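Local coordinates for periplasmic binding protein/LacI transcriptional regulator (Brachyspira murdochii, PDB 4KQC) that probably binds a carbohydrate outside the cytoplasmic membrane as the solute-binding component of an ABC transporter, at residues N139-A144 with D238-G243; K129-A134 with S205-Y210; G277-T282 with S294-G299. All blocks are in the same frame, centred on the assembly; numbering follows the deposited sequence.

Contact 1 (N139-A144 with D238-G243); sequences NKAKIA and DAQDGG
Gln240 and Lys142 meet where strand 141-146 begins: the Gln240 side chain reaches out of a type I beta turn, Ala239 to Gly242, and its amide pairs with the strand's backbone much as the N-H and C=O of one residue of a neighbouring parallel strand would. From CB the chain runs nearly straight, CG lying opposite the backbone N (chi1 -164°) and CD continuing the extension. CD stops 3.7 Å from Lys142 N. Its OE1 accepts from Lys142 N at 2.8 Å, in the carbonyl plane and on a lone pair. The same oxygen passes 3.5 Å from Ala141 CA. On the other side of CD, NE2 donates to Lys140 O at 3.0 Å, with an N-H...O angle of 163° and the acceptor only 10° out of the amide plane. This two-bond grip on groups two residues apart holds the amide flat alongside the backbone and fixes its rotation. Lys140 O also receives Lys142 NZ, 3.0 Å away, from the opposite face of its carbonyl plane; Lys142 is modelled in two conformers, so that second bond holds for one of them. In this conformer the bent lysine chain lies obliquely across the glutamine, CG being 3.8 Å from NE2. A leucine in place of Gln240 would probably leave Lys142 N without this acceptor and Lys140 O without its amide donor, and weaken this link between turn and strand. The turn is closed by the Gly242 N to Ala239 O bond, and Asp241 OD1 adds an Asx turn by accepting from Gly243 N. At the outer end of the contact one water bridges Gln240 NE2, from which it accepts at 2.9 Å, to Asn139 OD1, to which it donates.

Contact 2 (K129-A134 with S205-Y210); sequences KTRIAA and SVLGIY
Leu207 carries this contact: its two methyls reach two successive residues near the end of helix 113-133. CD1 lies 3.8 Å from Ile132 CG1, an apolar touch in which the two side chains run obliquely to one another. CD2 comes within 3.9 Å of Arg131 NH1, the leucine and the arginine passing alongside in opposite directions. With chi1 of -64°, Leu207 CG stands opposite its own carbonyl carbon, and the fork of the side chain opens toward the helix. The arginine gives the leucine packing, not polarity, because its guanidinium is engaged elsewhere. A bend at chi3 (72°) turns the guanidinium toward the 238-244 loop, where NE forms a salt bridge with Asp241 OD2 and NH1 donates to Asp244 O. Together these bonds fix the guanidinium beside the leucine methyl and tie the helix to that loop. Ile132 is set in turn by Ala141 and Thr175, against which its side chain packs, while Leu128, one turn earlier, adds a further apolar surface to Leu207. Behind the leucine its backbone is bonded to both flanking chains, to Lys142 on one side and Val246 on the other, which fixes the point from which the side chain projects. Buried aliphatic groups therefore meet at the helix end, with a charged pair at their margin. Such packing of a helix over the start of a parallel strand is typical of the Rossmann-like alpha/beta lobe of type I periplasmic binding proteins; here helix 113-133 lies against strands 141-146 and 208-211.

Contact 3 (G277-T282 with S294-G299); sequences GFQAVT and SNIDTG
Gln279 and Ile296 form the tight part of this contact: the amide oxygen OE1 comes to 3.2 Å from Ile296 CD1, a close van der Waals approach between an oxygen and a methyl. The side chains cross at about a right angle, and the tip of the isoleucine meets the end of the amide. Two torsions bring that oxygen there. Gln279 leaves the helix with CG opposite its carbonyl carbon, and a fold at chi2 (-61°) swings the amide along the helix toward its C-terminal end. Looser packing follows at Thr298, whose CG2 lies 4.4 Å from Gln279 CG. Ile296 and Thr298 both send their CB toward the helix, whereas Asp297 between them lies on the solvent side. There its OD1 accepts from Gly299 N at 2.9 Å, met from above the carboxylate plane, in an Asx turn that bends the chain as the strand ends. Asn295, also exposed, is held by a bond from Thr108 N to its OD1. Within the helix, Thr282 OG1 donates to Phe278 O at 2.9 Å, from above the carbonyl plane; that oxygen takes Thr282 N as well. Strand 296-297 is the edge strand of a parallel sheet, bonded through Ile296 and Thr298 to strand 105-110. Helix 273-288 lies over this edge, packing on it through Gln279, which touches Ala109, and Leu283, which supports Ile296, and on helix 18-33 through Phe278 and Val281, which face another way.

In the fold
From the N terminus the chain builds much of the sheet reaching strand 105-110, then enters the other lobe through helix 113-133. Contact 2 opens at that helix's end and contact 1 just after it, at strand 141-146. Contact 2 closes first, at 205-210, and contact 1 at 238-243, so the two cross. They touch at several points, among them a probable Ala144 O to Tyr210 N bond and Ala239 packed on Arg131, joining helix, two neighbouring strands and the loop before strand 246-250 at one end of the mixed sheet. Contact 3 follows in series, a short closure from helix 273-288 to strand 296-297 in the first lobe, its centre about 40 Å from that of contact 1.

Contact 1 (N139-A144 with D238-G243)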
# COMPACT_ATOMS: atom_id res chain seq x y z
N ASN A 139 -29.59 6.44 13.07
CA ASN A 139 -29.41 5.31 12.14
C ASN A 139 -28.40 5.77 11.05
O ASN A 139 -28.80 6.17 9.95
CB ASN A 139 -30.75 4.88 11.55
CG ASN A 139 -30.67 3.67 10.62
OD1 ASN A 139 -29.75 2.87 10.64
ND2 ASN A 139 -31.73 3.50 9.86
N LYS A 140 -27.12 5.70 11.40
CA LYS A 140 -26.07 6.34 10.60
C LYS A 140 -25.71 5.48 9.41
O LYS A 140 -25.74 4.23 9.50
CB LYS A 140 -24.87 6.57 11.45
CG LYS A 140 -25.10 7.54 12.60
CD LYS A 140 -23.86 7.77 13.38
CE LYS A 140 -24.18 8.77 14.50
NZ LYS A 140 -22.91 9.28 15.04
N ALA A 141 -25.38 6.11 8.29
CA ALA A 141 -24.74 5.41 7.16
C ALA A 141 -23.40 4.87 7.59
O ALA A 141 -22.57 5.58 8.19
CB ALA A 141 -24.52 6.35 5.99
N LYS A 142 -23.10 3.64 7.18
CA LYS A 142 -21.85 2.99 7.55
C LYS A 142 -20.90 2.85 6.37
O LYS A 142 -21.32 2.46 5.30
CB LYS A 142 -22.13 1.60 8.14
CG LYS A 142 -23.16 1.57 9.25
CD LYS A 142 -22.73 2.47 10.41
CE LYS A 142 -23.42 2.06 11.71
NZ LYS A 142 -24.89 2.27 11.65
N ILE A 143 -19.65 3.19 6.60
CA ILE A 143 -18.56 2.93 5.67
C ILE A 143 -17.50 2.07 6.38
O ILE A 143 -17.00 2.44 7.46
CB ILE A 143 -17.94 4.21 5.14
CG1 ILE A 143 -19.00 5.06 4.38
CG2 ILE A 143 -16.76 3.89 4.24
CD1 ILE A 143 -19.66 6.17 5.18
N ALA A 144 -17.20 0.91 5.83
CA ALA A 144 -16.23 0.00 6.43
C ALA A 144 -14.85 0.27 5.89
O ALA A 144 -14.68 0.52 4.66
CB ALA A 144 -16.63 -1.40 6.10
N ASP A 238 -27.11 -4.32 -2.63
CA ASP A 238 -26.70 -4.85 -1.32
C ASP A 238 -26.17 -3.83 -0.36
O ASP A 238 -25.74 -4.19 0.72
CB ASP A 238 -25.69 -6.00 -1.43
CG ASP A 238 -25.72 -6.92 -0.19
OD1 ASP A 238 -26.81 -7.14 0.40
OD2 ASP A 238 -24.68 -7.51 0.17
N ALA A 239 -26.28 -2.57 -0.71
CA ALA A 239 -25.90 -1.49 0.21
C ALA A 239 -26.99 -1.24 1.22
O ALA A 239 -28.13 -1.63 1.04
CB ALA A 239 -25.55 -0.23 -0.54
N GLN A 240 -26.60 -0.58 2.30
CA GLN A 240 -27.43 -0.27 3.41
C GLN A 240 -28.76 0.43 3.06
O GLN A 240 -29.79 0.18 3.70
CB GLN A 240 -26.55 0.56 4.36
CG GLN A 240 -27.02 0.69 5.73
CD GLN A 240 -26.16 1.61 6.54
OE1 GLN A 240 -25.12 2.07 6.08
NE2 GLN A 240 -26.65 1.99 7.71
N ASP A 241 -28.74 1.28 2.03
CA ASP A 241 -29.90 1.97 1.48
C ASP A 241 -30.59 1.23 0.32
O ASP A 241 -31.45 1.81 -0.34
CB ASP A 241 -29.57 3.40 1.06
CG ASP A 241 -28.50 3.47 -0.02
OD1 ASP A 241 -28.01 2.42 -0.54
OD2 ASP A 241 -28.11 4.61 -0.36
N GLY A 242 -30.24 -0.04 0.10
CA GLY A 242 -30.68 -0.80 -1.08
C GLY A 242 -30.13 -0.44 -2.44
O GLY A 242 -30.56 -1.00 -3.47
N GLY A 243 -29.21 0.52 -2.48
CA GLY A 243 -28.44 0.77 -3.70
C GLY A 243 -27.26 -0.18 -3.79
O GLY A 243 -27.27 -1.27 -3.17
O HOH W 1 -29.30 1.06 8.56

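Contact 2 (K129-A134 with S205-Y210)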
# COMPACT_ATOMS: atom_id res chain seq x y z
N LYS A 129 -21.99 11.10 -0.86
CA LYS A 129 -22.50 12.24 -0.07
C LYS A 129 -24.01 12.47 -0.17
O LYS A 129 -24.65 12.75 0.87
CB LYS A 129 -21.69 13.52 -0.32
CG LYS A 129 -21.89 14.09 -1.68
CD LYS A 129 -20.83 15.14 -1.89
CE LYS A 129 -21.09 15.93 -3.15
NZ LYS A 129 -20.34 17.20 -2.97
N THR A 130 -24.61 12.27 -1.34
CA THR A 130 -26.09 12.38 -1.42
C THR A 130 -26.80 11.25 -0.68
O THR A 130 -27.77 11.44 0.07
CB THR A 130 -26.46 12.44 -2.92
OG1 THR A 130 -25.84 13.62 -3.47
CG2 THR A 130 -27.99 12.52 -3.17
N ARG A 131 -26.24 10.04 -0.85
CA ARG A 131 -26.74 8.85 -0.16
C ARG A 131 -26.66 8.91 1.36
O ARG A 131 -27.61 8.52 2.08
CB ARG A 131 -26.17 7.56 -0.76
CG ARG A 131 -26.78 7.28 -2.12
CD ARG A 131 -25.88 6.30 -2.88
NE ARG A 131 -26.00 4.96 -2.30
CZ ARG A 131 -25.34 3.87 -2.70
NH1 ARG A 131 -25.59 2.73 -2.10
NH2 ARG A 131 -24.41 3.92 -3.67
N ILE A 132 -25.57 9.45 1.89
CA ILE A 132 -25.40 9.61 3.32
C ILE A 132 -26.42 10.59 3.90
O ILE A 132 -26.89 10.38 4.99
CB ILE A 132 -23.97 10.09 3.65
CG1 ILE A 132 -22.98 8.95 3.40
CG2 ILE A 132 -23.86 10.56 5.12
CD1 ILE A 132 -21.52 9.40 3.26
N ALA A 133 -26.74 11.65 3.16
CA ALA A 133 -27.66 12.68 3.65
C ALA A 133 -29.05 12.14 4.00
O ALA A 133 -29.73 12.72 4.85
CB ALA A 133 -27.76 13.77 2.63
N ALA A 134 -29.45 11.04 3.36
CA ALA A 134 -30.65 10.28 3.71
C ALA A 134 -30.69 9.57 5.06
O ALA A 134 -31.78 9.15 5.50
CB ALA A 134 -30.99 9.27 2.63
N SER A 205 -25.82 -3.75 4.93
CA SER A 205 -25.16 -3.34 6.16
C SER A 205 -24.38 -2.05 6.08
O SER A 205 -24.29 -1.28 7.09
CB SER A 205 -24.23 -4.43 6.67
OG SER A 205 -24.93 -5.65 6.89
N VAL A 206 -23.76 -1.80 4.93
CA VAL A 206 -22.86 -0.64 4.74
C VAL A 206 -23.12 -0.02 3.40
O VAL A 206 -23.75 -0.63 2.51
CB VAL A 206 -21.38 -1.02 4.90
CG1 VAL A 206 -21.05 -1.67 6.26
CG2 VAL A 206 -20.94 -1.90 3.77
N LEU A 207 -22.69 1.23 3.22
CA LEU A 207 -22.79 1.88 1.90
C LEU A 207 -21.53 1.71 1.10
O LEU A 207 -21.57 1.70 -0.14
CB LEU A 207 -23.04 3.40 2.01
CG LEU A 207 -24.33 3.91 2.61
CD1 LEU A 207 -24.34 5.46 2.59
CD2 LEU A 207 -25.41 3.34 1.74
N GLY A 208 -20.40 1.66 1.80
CA GLY A 208 -19.10 1.61 1.07
C GLY A 208 -18.12 0.79 1.85
O GLY A 208 -18.28 0.61 3.04
N ILE A 209 -17.10 0.34 1.15
CA ILE A 209 -16.03 -0.43 1.72
C ILE A 209 -14.73 0.01 1.12
O ILE A 209 -14.58 0.04 -0.12
CB ILE A 209 -16.24 -1.90 1.41
CG1 ILE A 209 -17.60 -2.41 1.97
CG2 ILE A 209 -15.05 -2.67 1.96
CD1 ILE A 209 -17.95 -3.85 1.55
N TYR A 210 -13.80 0.41 1.98
CA TYR A 210 -12.42 0.78 1.55
C TYR A 210 -11.48 -0.41 1.88
O TYR A 210 -11.39 -0.88 3.03
CB TYR A 210 -11.95 2.03 2.28
CG TYR A 210 -10.46 2.29 2.22
CD1 TYR A 210 -9.73 2.18 1.06
CD2 TYR A 210 -9.78 2.69 3.34
CE1 TYR A 210 -8.37 2.52 1.01
CE2 TYR A 210 -8.44 2.94 3.31
CZ TYR A 210 -7.73 2.88 2.17
OH TYR A 210 -6.40 3.15 2.23

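Contact 3 (G277-T282 with S294-G299)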
# COMPACT_ATOMS: atom_id res chain seq x y z
N GLY A 277 11.80 2.24 -6.82
CA GLY A 277 13.11 1.62 -6.98
C GLY A 277 14.17 2.56 -7.50
O GLY A 277 15.30 2.56 -7.03
N PHE A 278 13.83 3.40 -8.45
CA PHE A 278 14.80 4.32 -9.02
C PHE A 278 15.30 5.30 -7.93
O PHE A 278 16.52 5.55 -7.79
CB PHE A 278 14.18 5.07 -10.19
CG PHE A 278 15.16 5.84 -10.98
CD1 PHE A 278 15.59 7.08 -10.56
CD2 PHE A 278 15.63 5.33 -12.16
CE1 PHE A 278 16.49 7.81 -11.29
CE2 PHE A 278 16.57 6.04 -12.89
CZ PHE A 278 17.01 7.28 -12.43
N GLN A 279 14.35 5.82 -7.16
CA GLN A 279 14.66 6.82 -6.12
C GLN A 279 15.41 6.20 -4.95
O GLN A 279 16.30 6.84 -4.38
CB GLN A 279 13.45 7.58 -5.67
CG GLN A 279 12.89 8.48 -6.79
CD GLN A 279 13.88 9.54 -7.27
OE1 GLN A 279 14.67 10.05 -6.49
NE2 GLN A 279 13.85 9.86 -8.57
N ALA A 280 15.10 4.96 -4.61
CA ALA A 280 15.85 4.22 -3.57
C ALA A 280 17.32 4.17 -3.90
O ALA A 280 18.14 4.50 -3.06
CB ALA A 280 15.31 2.81 -3.42
N VAL A 281 17.66 3.72 -5.12
CA VAL A 281 19.05 3.59 -5.50
C VAL A 281 19.66 4.97 -5.61
O VAL A 281 20.84 5.09 -5.27
CB VAL A 281 19.21 2.75 -6.76
CG1 VAL A 281 20.62 2.88 -7.34
CG2 VAL A 281 18.85 1.32 -6.43
N THR A 282 18.96 5.95 -6.19
CA THR A 282 19.48 7.30 -6.22
C THR A 282 19.88 7.83 -4.84
O THR A 282 20.94 8.39 -4.71
CB THR A 282 18.46 8.25 -6.90
OG1 THR A 282 18.25 7.78 -8.24
CG2 THR A 282 19.00 9.69 -7.00
N SER A 294 17.30 13.50 1.52
CA SER A 294 16.02 13.74 2.18
C SER A 294 14.98 12.77 1.70
O SER A 294 15.10 12.18 0.63
CB SER A 294 15.56 15.17 1.80
OG SER A 294 16.35 16.15 2.49
N ASN A 295 13.96 12.55 2.53
CA ASN A 295 12.86 11.68 2.14
C ASN A 295 12.27 12.09 0.81
O ASN A 295 12.16 13.30 0.49
CB ASN A 295 11.78 11.74 3.16
CG ASN A 295 12.18 11.14 4.46
OD1 ASN A 295 13.01 10.20 4.53
ND2 ASN A 295 11.55 11.63 5.53
N ILE A 296 11.88 11.10 0.03
CA ILE A 296 11.26 11.34 -1.26
C ILE A 296 9.88 10.72 -1.28
O ILE A 296 9.70 9.54 -0.94
CB ILE A 296 12.12 10.76 -2.37
CG1 ILE A 296 13.49 11.47 -2.36
CG2 ILE A 296 11.39 10.87 -3.66
CD1 ILE A 296 14.40 10.99 -3.40
N ASP A 297 8.88 11.51 -1.69
CA ASP A 297 7.50 11.03 -1.80
C ASP A 297 7.27 10.67 -3.25
O ASP A 297 7.29 11.56 -4.13
CB ASP A 297 6.60 12.19 -1.37
CG ASP A 297 5.11 11.86 -1.45
OD1 ASP A 297 4.72 10.77 -1.93
OD2 ASP A 297 4.32 12.80 -1.06
N THR A 298 7.04 9.40 -3.55
CA THR A 298 6.82 8.97 -4.91
C THR A 298 5.34 9.03 -5.34
O THR A 298 5.01 8.76 -6.50
CB THR A 298 7.45 7.58 -5.15
OG1 THR A 298 6.97 6.67 -4.17
CG2 THR A 298 9.00 7.64 -5.03
N GLY A 299 4.44 9.32 -4.41
CA GLY A 299 3.06 9.60 -4.75
C GLY A 299 2.16 8.45 -5.09
O GLY A 299 2.56 7.30 -4.92